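Long-range contacts in stage II sporulation E family protein (Thermanaerovibrio acidaminovorans, PDB 3RNR), which is of unknown function but, as a member of the PP2C family related to SpoIIE, is probably a metal-dependent serine/threonine protein phosphatase: residues 12-17 / 31-36; 75-80 / 160-165; 89-94 / 143-148; 172-177 / 203-208. All blocks are in the same frame, centred on the assembly; numbering follows the deposited sequence.

Contact 1: residues 12-17 / 31-36; sequences YCVVVD and RALSAS
Strand 12-17 runs almost antiparallel to helix 31-36, at 159° between their directions, with the two axes 8.4 Å apart and Val16 sitting opposite Leu33. The strand alternates, and its even-numbered valines, Val14 and Val16, turn their side chains to the helix. The two methyls of Val16 divide between consecutive helix residues, Ala32 and Leu33. Val16 CG1, anti to the backbone N, rests on Ala32 CB at 3.9 Å, while Val16 CG2, beside the backbone N, rests against Leu33 CA, 3.9 Å away. Val16 CG2 also meets Leu33 CD2 at 4.0 Å, where the two side chains cross obliquely. Leu33 CG is anti to its backbone N, which carries CD2 along the strand to Val14 CG1 at 4.2 Å. This is one layer boundary of the PP2C sandwich: helix 25-41 covers one face of the antiparallel sheet, and helix 46-63 lies beside it, with Ala53 on Ala32 and Ala49 on Ser36. Cys13 and Val15 point to the other side of the strand, where Val162 and Ala207 of the second sheet receive them. At the far end of the contact Val14 CG2 touches Ser36 OG at 4.0 Å. In the conformer described, Ser36 OG is held in the crowded position between backbone N and carbonyl carbon (chi1 62°), folded back over the helix, 2.9 Å from both Ala32 O and Leu33 O. Leu33 also packs on Asp41 of the second subunit, which brings the dimer interface up to this helix.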
loop_
_atom_site.group_PDB
_atom_site.type_symbol
_atom_site.label_atom_id
_atom_site.label_comp_id
_atom_site.label_asym_id
_atom_site.label_seq_id
_atom_site.Cartn_x
_atom_site.Cartn_y
_atom_site.Cartn_z
ATOM N N TYR B 12 -2.232 -8.051 0.565
ATOM C CA TYR B 12 -1.309 -8.100 -0.571
ATOM C C TYR B 12 -0.059 -7.296 -0.301
ATOM O O TYR B 12 -0.036 -6.444 0.591
ATOM C CB TYR B 12 -1.993 -7.568 -1.836
ATOM C CG TYR B 12 -2.417 -6.117 -1.724
ATOM C CD1 TYR B 12 -1.504 -5.081 -1.925
ATOM C CD2 TYR B 12 -3.719 -5.782 -1.396
ATOM C CE1 TYR B 12 -1.897 -3.750 -1.820
ATOM C CE2 TYR B 12 -4.116 -4.463 -1.291
ATOM C CZ TYR B 12 -3.202 -3.457 -1.492
ATOM O OH TYR B 12 -3.612 -2.149 -1.376
ATOM N N CYS B 13 0.971 -7.554 -1.100
ATOM C CA CYS B 13 2.218 -6.805 -1.017
ATOM C C CYS B 13 2.772 -6.626 -2.420
ATOM O O CYS B 13 2.570 -7.471 -3.292
ATOM C CB CYS B 13 3.239 -7.538 -0.146
ATOM S SG CYS B 13 3.606 -9.272 -0.632
ATOM N N VAL B 14 3.449 -5.508 -2.647
ATOM C CA VAL B 14 4.017 -5.254 -3.955
ATOM C C VAL B 14 5.286 -4.417 -3.817
ATOM O O VAL B 14 5.382 -3.570 -2.926
ATOM C CB VAL B 14 2.976 -4.578 -4.900
ATOM C CG1 VAL B 14 2.304 -3.413 -4.227
ATOM C CG2 VAL B 14 3.640 -4.132 -6.215
ATOM N N VAL B 15 6.263 -4.690 -4.674
ATOM C CA VAL B 15 7.409 -3.818 -4.842
ATOM C C VAL B 15 7.528 -3.489 -6.314
ATOM O O VAL B 15 7.286 -4.348 -7.172
ATOM C CB VAL B 15 8.734 -4.467 -4.342
ATOM C CG1 VAL B 15 8.715 -4.622 -2.809
ATOM C CG2 VAL B 15 8.982 -5.837 -5.033
ATOM N N VAL B 16 7.909 -2.252 -6.604
ATOM C CA VAL B 16 8.078 -1.790 -7.978
ATOM C C VAL B 16 9.335 -0.934 -8.065
ATOM O O VAL B 16 9.557 -0.087 -7.207
ATOM C CB VAL B 16 6.893 -0.897 -8.416
ATOM C CG1 VAL B 16 7.095 -0.441 -9.848
ATOM C CG2 VAL B 16 5.558 -1.653 -8.304
ATOM N N ASP B 17 10.159 -1.144 -9.086
ATOM C CA ASP B 17 11.273 -0.215 -9.312
ATOM C C ASP B 17 11.467 0.195 -10.758
ATOM O O ASP B 17 11.431 -0.641 -11.659
ATOM C CB ASP B 17 12.573 -0.756 -8.724
ATOM C CG ASP B 17 12.896 -0.123 -7.380
ATOM O OD1 ASP B 17 12.938 -0.851 -6.366
ATOM O OD2 ASP B 17 13.085 1.104 -7.358
ATOM N N ARG B 31 3.265 4.577 -12.439
ATOM C CA ARG B 31 2.099 4.038 -13.133
ATOM C C ARG B 31 1.909 2.584 -12.783
ATOM O O ARG B 31 0.786 2.124 -12.610
ATOM C CB ARG B 31 2.239 4.156 -14.653
ATOM C CG ARG B 31 1.701 5.457 -15.191
ATOM C CD ARG B 31 2.776 6.502 -15.264
ATOM N NE ARG B 31 2.216 7.767 -15.704
ATOM C CZ ARG B 31 2.607 8.947 -15.243
ATOM N NH1 ARG B 31 3.581 9.017 -14.342
ATOM N NH2 ARG B 31 2.027 10.054 -15.689
ATOM N N ALA B 32 3.010 1.856 -12.693
ATOM C CA ALA B 32 2.927 0.438 -12.359
ATOM C C ALA B 32 2.393 0.229 -10.942
ATOM O O ALA B 32 1.533 -0.608 -10.702
ATOM C CB ALA B 32 4.305 -0.240 -12.538
ATOM N N LEU B 33 2.926 0.985 -9.992
ATOM C CA LEU B 33 2.514 0.835 -8.607
ATOM C C LEU B 33 1.030 1.206 -8.482
ATOM O O LEU B 33 0.248 0.464 -7.918
ATOM C CB LEU B 33 3.384 1.736 -7.717
ATOM C CG LEU B 33 3.174 1.766 -6.199
ATOM C CD1 LEU B 33 1.818 2.395 -5.805
ATOM C CD2 LEU B 33 3.347 0.371 -5.602
ATOM N N SER B 34 0.648 2.360 -9.023
ATOM C CA SER B 34 -0.728 2.824 -8.881
ATOM C C SER B 34 -1.720 1.864 -9.536
ATOM O O SER B 34 -2.762 1.558 -8.964
ATOM C CB SER B 34 -0.899 4.220 -9.478
ATOM O OG SER B 34 -2.228 4.672 -9.287
ATOM N N ALA B 35 -1.408 1.393 -10.739
ATOM C CA ALA B 35 -2.315 0.463 -11.408
ATOM C C ALA B 35 -2.425 -0.868 -10.635
ATOM O O ALA B 35 -3.518 -1.407 -10.449
ATOM C CB ALA B 35 -1.889 0.226 -12.855
ATOM N N SER B 36 -1.296 -1.395 -10.179
ATOM C CA SER B 36 -1.317 -2.678 -9.476
ATOM C C SER B 36 -2.096 -2.606 -8.166
ATOM O O SER B 36 -2.842 -3.531 -7.835
ATOM C CB SER B 36 0.104 -3.220 -9.248
ATOM O OG SER B 36 0.867 -2.355 -8.428
#

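Contact 2: residues 75-80 / 160-165; sequences AVAAVN and VLVVSD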
loop_
_atom_site.group_PDB
_atom_site.type_symbol
_atom_site.label_atom_id
_atom_site.label_comp_id
_atom_site.label_asym_id
_atom_site.label_seq_id
_atom_site.Cartn_x
_atom_site.Cartn_y
_atom_site.Cartn_z
ATOM N N ALA B 75 7.300 -7.154 -8.309
ATOM C CA ALA B 75 6.857 -8.446 -7.825
ATOM C C ALA B 75 5.665 -8.188 -6.918
ATOM O O ALA B 75 5.647 -7.201 -6.183
ATOM C CB ALA B 75 7.976 -9.156 -7.062
ATOM N N VAL B 76 4.679 -9.072 -6.971
ATOM C CA VAL B 76 3.442 -8.865 -6.223
ATOM C C VAL B 76 2.907 -10.200 -5.700
ATOM O O VAL B 76 3.058 -11.245 -6.350
ATOM C CB VAL B 76 2.394 -8.142 -7.101
ATOM C CG1 VAL B 76 2.298 -8.800 -8.461
ATOM C CG2 VAL B 76 1.040 -8.121 -6.414
ATOM N N ALA B 77 2.299 -10.179 -4.523
ATOM C CA ALA B 77 1.710 -11.392 -3.987
ATOM C C ALA B 77 0.461 -11.032 -3.189
ATOM O O ALA B 77 0.302 -9.895 -2.742
ATOM C CB ALA B 77 2.724 -12.140 -3.130
ATOM N N ALA B 78 -0.448 -11.988 -3.049
ATOM C CA ALA B 78 -1.656 -11.740 -2.279
ATOM C C ALA B 78 -2.015 -13.016 -1.556
ATOM O O ALA B 78 -1.904 -14.098 -2.125
ATOM C CB ALA B 78 -2.782 -11.320 -3.179
ATOM N N VAL B 79 -2.434 -12.888 -0.302
ATOM C CA VAL B 79 -2.873 -14.041 0.464
ATOM C C VAL B 79 -4.368 -13.919 0.692
ATOM O O VAL B 79 -4.841 -12.894 1.167
ATOM C CB VAL B 79 -2.162 -14.111 1.820
ATOM C CG1 VAL B 79 -2.741 -15.248 2.675
ATOM C CG2 VAL B 79 -0.658 -14.283 1.612
ATOM N N ASN B 80 -5.116 -14.958 0.345
ATOM C CA ASN B 80 -6.547 -14.925 0.571
ATOM C C ASN B 80 -6.775 -15.248 2.038
ATOM O O ASN B 80 -6.412 -16.331 2.509
ATOM C CB ASN B 80 -7.252 -15.939 -0.330
ATOM C CG ASN B 80 -8.763 -15.892 -0.187
ATOM O OD1 ASN B 80 -9.298 -15.965 0.916
ATOM N ND2 ASN B 80 -9.454 -15.743 -1.304
ATOM N N VAL B 160 4.596 -14.431 2.707
ATOM C CA VAL B 160 5.304 -14.198 1.463
ATOM C C VAL B 160 6.082 -12.885 1.565
ATOM O O VAL B 160 5.637 -11.924 2.213
ATOM C CB VAL B 160 4.315 -14.166 0.270
ATOM C CG1 VAL B 160 3.243 -13.084 0.485
ATOM C CG2 VAL B 160 5.060 -13.967 -1.067
ATOM N N LEU B 161 7.249 -12.864 0.927
ATOM C CA LEU B 161 8.090 -11.676 0.884
ATOM C C LEU B 161 8.438 -11.364 -0.566
ATOM O O LEU B 161 8.849 -12.258 -1.309
ATOM C CB LEU B 161 9.365 -11.904 1.701
ATOM C CG LEU B 161 10.449 -10.823 1.608
ATOM C CD1 LEU B 161 10.118 -9.715 2.555
ATOM C CD2 LEU B 161 11.813 -11.399 1.934
ATOM N N VAL B 162 8.234 -10.113 -0.970
ATOM C CA VAL B 162 8.678 -9.652 -2.275
ATOM C C VAL B 162 9.830 -8.641 -2.116
ATOM O O VAL B 162 9.845 -7.837 -1.176
ATOM C CB VAL B 162 7.520 -9.093 -3.136
ATOM C CG1 VAL B 162 6.503 -10.212 -3.476
ATOM C CG2 VAL B 162 6.812 -7.938 -2.428
ATOM N N VAL B 163 10.778 -8.686 -3.046
ATOM C CA VAL B 163 12.055 -7.985 -2.908
ATOM C C VAL B 163 12.446 -7.301 -4.206
ATOM O O VAL B 163 12.394 -7.937 -5.257
ATOM C CB VAL B 163 13.187 -8.993 -2.655
ATOM C CG1 VAL B 163 14.477 -8.264 -2.316
ATOM C CG2 VAL B 163 12.811 -9.950 -1.565
ATOM N N SER B 164 12.809 -6.017 -4.138
ATOM C CA SER B 164 13.468 -5.328 -5.253
ATOM C C SER B 164 14.803 -4.791 -4.774
ATOM O O SER B 164 14.866 -3.949 -3.878
ATOM C CB SER B 164 12.600 -4.164 -5.724
ATOM O OG SER B 164 13.278 -3.375 -6.682
ATOM N N ASP B 165 15.865 -5.437 -5.219
ATOM C CA ASP B 165 17.251 -5.011 -5.036
ATOM C C ASP B 165 18.163 -4.553 -6.180
ATOM O O ASP B 165 19.377 -4.612 -5.999
ATOM C CB ASP B 165 17.972 -5.828 -3.958
ATOM C CG ASP B 165 18.193 -7.229 -4.367
ATOM O OD1 ASP B 165 17.863 -7.545 -5.530
ATOM O OD2 ASP B 165 18.714 -7.996 -3.536
#
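Ala77 and Val160 make the closest touch: the alanine CB nestles against the fork of the valine, 3.6 Å from Val160 CG2 and 3.8 Å from Val160 CG1. One step along, Ala75 CB lies 4.0 Å from both Val162 CB and Val162 CG1, and Val162 CG1 reaches back over Ala77 CB at 4.3 Å. Val79 closes the row with CG2 against Val160 CG1 at 4.2 Å. The torsions set these contacts. Val160 has CG1 in the crowded position between N and carbonyl carbon (chi1 58°), so both methyls face the alanine, whereas Val162 (chi1 -65°) turns CG1 beside its backbone N and along the opposing strand. With the alanines Ala75 and Ala77 turned inward on 75-80, the strand axes approach to 6.8 Å, running antiparallel at 167°. The side-chain atoms that meet are all carbon, and no polar bond joins the two strands. Backbone polar groups are used within each sheet: Ala75 and Ala77 pair with Val15 and Cys13, and Val162 with Ala207. Val96 of strand 95-100 packs on both Ala75 and Val160, and Cys94 covers Ala75 at the end where Ser164 hydrogen-bonds Asp17 OD1. Such face-to-face packing of two sheets through small aliphatic side chains forms the buried centre of the beta sandwich of PP2C phosphatases.

Contact 3: residues 89-94 / 143-148; sequences ASVGDC and TEISTS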
loop_
_atom_site.group_PDB
_atom_site.type_symbol
_atom_site.label_atom_id
_atom_site.label_comp_id
_atom_site.label_asym_id
_atom_site.label_seq_id
_atom_site.Cartn_x
_atom_site.Cartn_y
_atom_site.Cartn_z
ATOM N N ALA B 89 3.063 -12.954 -8.549
ATOM C CA ALA B 89 3.518 -12.746 -9.918
ATOM C C ALA B 89 4.695 -11.784 -9.921
ATOM O O ALA B 89 4.817 -10.938 -9.025
ATOM C CB ALA B 89 2.385 -12.231 -10.791
ATOM N N SER B 90 5.568 -11.908 -10.915
ATOM C CA SER B 90 6.701 -10.989 -10.991
ATOM C C SER B 90 7.184 -10.826 -12.416
ATOM O O SER B 90 6.993 -11.707 -13.257
ATOM C CB SER B 90 7.838 -11.429 -10.060
ATOM O OG SER B 90 8.490 -12.585 -10.536
ATOM N N VAL B 91 7.780 -9.675 -12.693
ATOM C CA VAL B 91 8.322 -9.407 -14.013
ATOM C C VAL B 91 9.653 -8.701 -13.841
ATOM O O VAL B 91 9.735 -7.659 -13.167
ATOM C CB VAL B 91 7.370 -8.518 -14.849
ATOM C CG1 VAL B 91 8.005 -8.160 -16.188
ATOM C CG2 VAL B 91 6.015 -9.219 -15.080
ATOM N N GLY B 92 10.681 -9.204 -14.501
ATOM C CA GLY B 92 12.011 -8.657 -14.300
ATOM C C GLY B 92 12.811 -9.337 -13.205
ATOM O O GLY B 92 12.843 -10.567 -13.112
ATOM N N ASP B 93 13.614 -8.548 -12.506
ATOM C CA ASP B 93 14.530 -9.075 -11.494
ATOM C C ASP B 93 14.049 -8.956 -10.043
ATOM O O ASP B 93 14.827 -9.210 -9.129
ATOM C CB ASP B 93 15.926 -8.473 -11.655
ATOM C CG ASP B 93 15.926 -6.987 -11.436
ATOM O OD1 ASP B 93 14.827 -6.410 -11.472
ATOM O OD2 ASP B 93 17.003 -6.398 -11.217
ATOM N N CYS B 94 12.832 -8.471 -9.816
ATOM C CA CYS B 94 12.270 -8.530 -8.464
ATOM C C CYS B 94 11.982 -9.984 -8.112
ATOM O O CYS B 94 11.788 -10.804 -9.002
ATOM C CB CYS B 94 11.002 -7.703 -8.356
ATOM S SG CYS B 94 11.280 -5.942 -8.510
ATOM N N THR B 143 5.252 -10.907 -22.840
ATOM C CA THR B 143 4.941 -12.335 -22.889
ATOM C C THR B 143 5.439 -13.188 -21.737
ATOM O O THR B 143 4.989 -14.315 -21.563
ATOM C CB THR B 143 5.524 -12.936 -24.159
ATOM O OG1 THR B 143 6.935 -12.688 -24.172
ATOM C CG2 THR B 143 4.894 -12.278 -25.382
ATOM N N GLU B 144 6.313 -12.639 -20.908
ATOM C CA GLU B 144 6.967 -13.471 -19.903
ATOM C C GLU B 144 6.689 -12.905 -18.530
ATOM O O GLU B 144 7.219 -11.854 -18.177
ATOM C CB GLU B 144 8.492 -13.535 -20.135
ATOM C CG GLU B 144 8.904 -14.164 -21.475
ATOM C CD GLU B 144 8.331 -15.563 -21.673
ATOM O OE1 GLU B 144 8.518 -16.428 -20.781
ATOM O OE2 GLU B 144 7.688 -15.798 -22.721
ATOM N N ILE B 145 5.891 -13.631 -17.753
ATOM C CA ILE B 145 5.565 -13.248 -16.391
ATOM C C ILE B 145 5.767 -14.471 -15.518
ATOM O O ILE B 145 5.279 -15.543 -15.845
ATOM C CB ILE B 145 4.086 -12.815 -16.276
ATOM C CG1 ILE B 145 3.777 -11.732 -17.316
ATOM C CG2 ILE B 145 3.786 -12.351 -14.833
ATOM C CD1 ILE B 145 2.296 -11.446 -17.521
ATOM N N SER B 146 6.516 -14.335 -14.433
ATOM C CA SER B 146 6.686 -15.465 -13.522
ATOM C C SER B 146 5.465 -15.452 -12.610
ATOM O O SER B 146 5.160 -14.407 -12.047
ATOM C CB SER B 146 7.992 -15.287 -12.728
ATOM O OG SER B 146 8.288 -16.439 -11.942
ATOM N N THR B 147 4.749 -16.573 -12.484
ATOM C CA THR B 147 3.509 -16.615 -11.683
ATOM C C THR B 147 3.340 -17.906 -10.882
ATOM O O THR B 147 3.870 -18.945 -11.262
ATOM C CB THR B 147 2.223 -16.485 -12.567
ATOM O OG1 THR B 147 2.104 -17.630 -13.420
ATOM C CG2 THR B 147 2.260 -15.248 -13.431
ATOM N N SER B 148 2.573 -17.831 -9.794
ATOM C CA SER B 148 2.127 -19.025 -9.091
ATOM C C SER B 148 1.218 -19.779 -10.051
ATOM O O SER B 148 0.737 -19.207 -11.042
ATOM C CB SER B 148 1.333 -18.643 -7.838
ATOM O OG SER B 148 0.412 -17.603 -8.132
#
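Peptide groups are the flat units that pair here, with side chains on the two faces of the strands. The N-H of Ser90 enters the carbonyl plane of Ser146, Ser90 N to Ser146 O being 2.8 Å. In return Ser146 N approaches Ser90 O nearly along the C=O axis, at 2.9 Å, and both bonds bend to 150° at the hydrogen. Ser90 and Ser146 are thus an antiparallel hydrogen-bonded pair, followed by Ala89 and Thr147 as a non-hydrogen-bonded pair, where Ala89 CA adds a CH...O contact of 3.2 Å to Ser146 O. One face of the paired strands carries Ala89 and Thr147, whose CB and CG2 meet at 4.0 Å. Beyond them Ile145 crosses Val91 obliquely: Ile145 CG2, anti to its backbone N, touches Val91 CG2 at 3.9 Å and also lies over Ser90 O at 3.6 Å. Val50 of helix 46-63 packs on Ala89 and Val91, and Leu51 of the same helix on Ile145. The other face carries the two serines. Ser90 OG, held between N and carbonyl carbon, faces Ser146 CB at 3.5 Å, and Ser146 OG, anti to its own N, turns on to accept from Leu109 N. Strand 146-153 is the outermost strand of the antiparallel sheet within the chain. Its attachment to 85-91 here rests on two main-chain bonds between Ser90 and Ser146, continued by Ser148 with Trp88, with mostly hydrocarbon under helix 46-63 on the face of Ala89 and the two serine side chains on the other, Ser146 tying its hydroxyl to a neighbouring loop.

Contact 4: residues 172-177 / 203-208; sequences HEDRIA and NATLAL. With EDO (1,2-ethanediol), chain Q.
Strands 176-181 and 205-210, neighbours in the mixed sheet and joined through helix 186-193 as a beta-alpha-beta unit, start their parallel pairing here, with the touching parts only 11° apart. The tight part lies around Ala177. Its N-H gives a nearly straight but long bond, Ala177 N to Leu206 O 3.3 Å at 172°, approaching from above the carbonyl plane. Its carbonyl is gripped better, Leu208 N to Ala177 O being 2.9 Å. Beside these bonds Ile176 and Leu206 lie side by side pointing the same way, CG2 of the isoleucine 4.1 Å from Leu206 CB, while Ala177 faces Val4 of strand 2-7 in the other sheet. Ile176 and Ala177 also pair antiparallel with a strand of the second subunit, so the sheet continues across the dimer.

Toward the start of the segments the pairing opens and polar groups and solvent take over. Thr205 OG1 donates to the syn lone pair of Asp174 OD1 at 2.8 Å, and Arg169 NH1 holds the same hydroxyl. A water lies next to it, accepting from Leu206 N at 2.9 Å and giving weak bonds to Arg175 O and Asp174 OD1. Farther out, a 1,2-ethanediol, probably from the crystallisation liquor, makes only weak bonds to Asp174. Arg175 bends back at chi2, its NH1 on Asp174 O at 2.8 Å and its NH2 in a salt bridge with the terminal carboxylate of Leu211 of the second subunit. A second water joins the loops, 2.8 Å from Asp174 OD2 and 2.9 Å from Asn203 O.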
loop_
_atom_site.group_PDB
_atom_site.type_symbol
_atom_site.label_atom_id
_atom_site.label_comp_id
_atom_site.label_asym_id
_atom_site.label_seq_id
_atom_site.Cartn_x
_atom_site.Cartn_y
_atom_site.Cartn_z
ATOM N N HIS B 172 16.384 6.423 -3.099
ATOM C CA HIS B 172 15.304 6.961 -2.280
ATOM C C HIS B 172 15.393 6.433 -0.852
ATOM O O HIS B 172 15.956 5.360 -0.611
ATOM C CB HIS B 172 13.939 6.586 -2.872
ATOM C CG HIS B 172 13.603 7.318 -4.135
ATOM N ND1 HIS B 172 13.163 8.621 -4.143
ATOM C CD2 HIS B 172 13.636 6.920 -5.431
ATOM C CE1 HIS B 172 12.943 9.003 -5.393
ATOM N NE2 HIS B 172 13.221 7.988 -6.190
ATOM N N GLU B 173 14.835 7.197 0.086
ATOM C CA GLU B 173 14.610 6.724 1.448
ATOM C C GLU B 173 13.317 5.928 1.450
ATOM O O GLU B 173 12.316 6.377 0.901
ATOM C CB GLU B 173 14.456 7.914 2.403
ATOM C CG GLU B 173 15.767 8.535 2.845
ATOM C CD GLU B 173 16.648 7.540 3.575
ATOM O OE1 GLU B 173 16.180 6.953 4.579
ATOM O OE2 GLU B 173 17.801 7.332 3.135
ATOM N N ASP B 174 13.326 4.755 2.067
ATOM C CA ASP B 174 12.086 3.995 2.209
ATOM C C ASP B 174 12.021 3.228 3.533
ATOM O O ASP B 174 12.837 3.448 4.419
ATOM C CB ASP B 174 11.824 3.098 0.984
ATOM C CG ASP B 174 12.746 1.888 0.920
ATOM O OD1 ASP B 174 12.519 1.032 0.032
ATOM O OD2 ASP B 174 13.683 1.789 1.747
ATOM N N ARG B 175 11.021 2.365 3.662
ATOM C CA ARG B 175 10.799 1.573 4.864
ATOM C C ARG B 175 10.257 0.213 4.425
ATOM O O ARG B 175 9.815 0.054 3.289
ATOM C CB ARG B 175 9.779 2.278 5.781
ATOM C CG ARG B 175 10.254 3.620 6.355
ATOM C CD ARG B 175 11.272 3.394 7.452
ATOM N NE ARG B 175 11.656 4.614 8.163
ATOM C CZ ARG B 175 12.585 5.468 7.735
ATOM N NH1 ARG B 175 13.208 5.260 6.583
ATOM N NH2 ARG B 175 12.887 6.539 8.447
ATOM N N ILE B 176 10.284 -0.769 5.314
ATOM C CA ILE B 176 9.692 -2.061 5.000
ATOM C C ILE B 176 8.170 -1.959 5.144
ATOM O O ILE B 176 7.691 -1.334 6.071
ATOM C CB ILE B 176 10.214 -3.122 5.961
ATOM C CG1 ILE B 176 11.747 -3.144 5.911
ATOM C CG2 ILE B 176 9.614 -4.485 5.625
ATOM C CD1 ILE B 176 12.386 -3.947 7.032
ATOM N N ALA B 177 7.409 -2.540 4.221
ATOM C CA ALA B 177 5.954 -2.530 4.366
ATOM C C ALA B 177 5.488 -3.949 4.713
ATOM O O ALA B 177 5.884 -4.905 4.054
ATOM C CB ALA B 177 5.284 -2.049 3.077
ATOM N N ASN B 203 20.405 -2.844 0.914
ATOM C CA ASN B 203 19.562 -1.719 0.503
ATOM C C ASN B 203 18.225 -2.124 -0.144
ATOM O O ASN B 203 17.527 -1.286 -0.733
ATOM C CB ASN B 203 20.335 -0.695 -0.340
ATOM C CG ASN B 203 20.816 -1.265 -1.655
ATOM O OD1 ASN B 203 20.636 -2.453 -1.937
ATOM N ND2 ASN B 203 21.423 -0.414 -2.482
ATOM N N ALA B 204 17.912 -3.419 -0.102
ATOM C CA ALA B 204 16.714 -3.934 -0.765
ATOM C C ALA B 204 15.425 -3.264 -0.317
ATOM O O ALA B 204 15.288 -2.880 0.839
ATOM C CB ALA B 204 16.599 -5.451 -0.560
ATOM N N THR B 205 14.473 -3.142 -1.237
ATOM C CA THR B 205 13.126 -2.711 -0.886
ATOM C C THR B 205 12.299 -3.965 -0.651
ATOM O O THR B 205 12.359 -4.902 -1.452
ATOM C CB THR B 205 12.505 -1.830 -2.005
ATOM O OG1 THR B 205 13.245 -0.605 -2.109
ATOM C CG2 THR B 205 11.066 -1.483 -1.689
ATOM N N LEU B 206 11.543 -3.989 0.450
ATOM C CA LEU B 206 10.878 -5.204 0.910
ATOM C C LEU B 206 9.426 -4.939 1.228
ATOM O O LEU B 206 9.083 -3.871 1.746
ATOM C CB LEU B 206 11.544 -5.732 2.192
ATOM C CG LEU B 206 13.021 -6.113 2.186
ATOM C CD1 LEU B 206 13.435 -6.594 3.573
ATOM C CD2 LEU B 206 13.304 -7.189 1.128
ATOM N N ALA B 207 8.577 -5.913 0.920
ATOM C CA ALA B 207 7.193 -5.886 1.363
ATOM C C ALA B 207 6.788 -7.314 1.658
ATOM O O ALA B 207 7.233 -8.256 0.988
ATOM C CB ALA B 207 6.280 -5.278 0.309
ATOM N N LEU B 208 5.942 -7.490 2.663
ATOM C CA LEU B 208 5.596 -8.844 3.057
ATOM C C LEU B 208 4.195 -8.976 3.608
ATOM O O LEU B 208 3.620 -8.020 4.130
ATOM C CB LEU B 208 6.615 -9.383 4.058
ATOM C CG LEU B 208 6.727 -8.613 5.355
ATOM C CD1 LEU B 208 5.940 -9.329 6.442
ATOM C CD2 LEU B 208 8.201 -8.500 5.742
HETATM C C1 EDO Q . 16.118 2.481 4.336
HETATM O O1 EDO Q . 16.214 3.321 3.173
HETATM C C2 EDO Q . 16.118 3.344 5.597
HETATM O O2 EDO Q . 15.723 2.576 6.745
HETATM O O HOH W 1 11.848 -1.634 2.190
HETATM O O HOH W 2 15.816 0.866 0.259
#

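In the fold
Contact 2 is the hub: its centre lies about 10, 11 and 12 Å from those of contacts 1, 3 and 4, whereas the centres of contacts 3 and 4, which do not touch, are about 19 Å apart. Contact 1 lays a helix on the antiparallel sheet, contact 3 adds that sheet's last strand, contact 2 faces the sheet with the mixed one, and contact 4 adds the mixed sheet's outermost strand within the chain, which carries the sheet on into the second subunit. Along the chain contact 1 closes first, contact 3 is nested inside contact 2's loop, and contact 4 comes last. Together they assemble the layered PP2C-type sandwich; contact 1 also reaches that subunit.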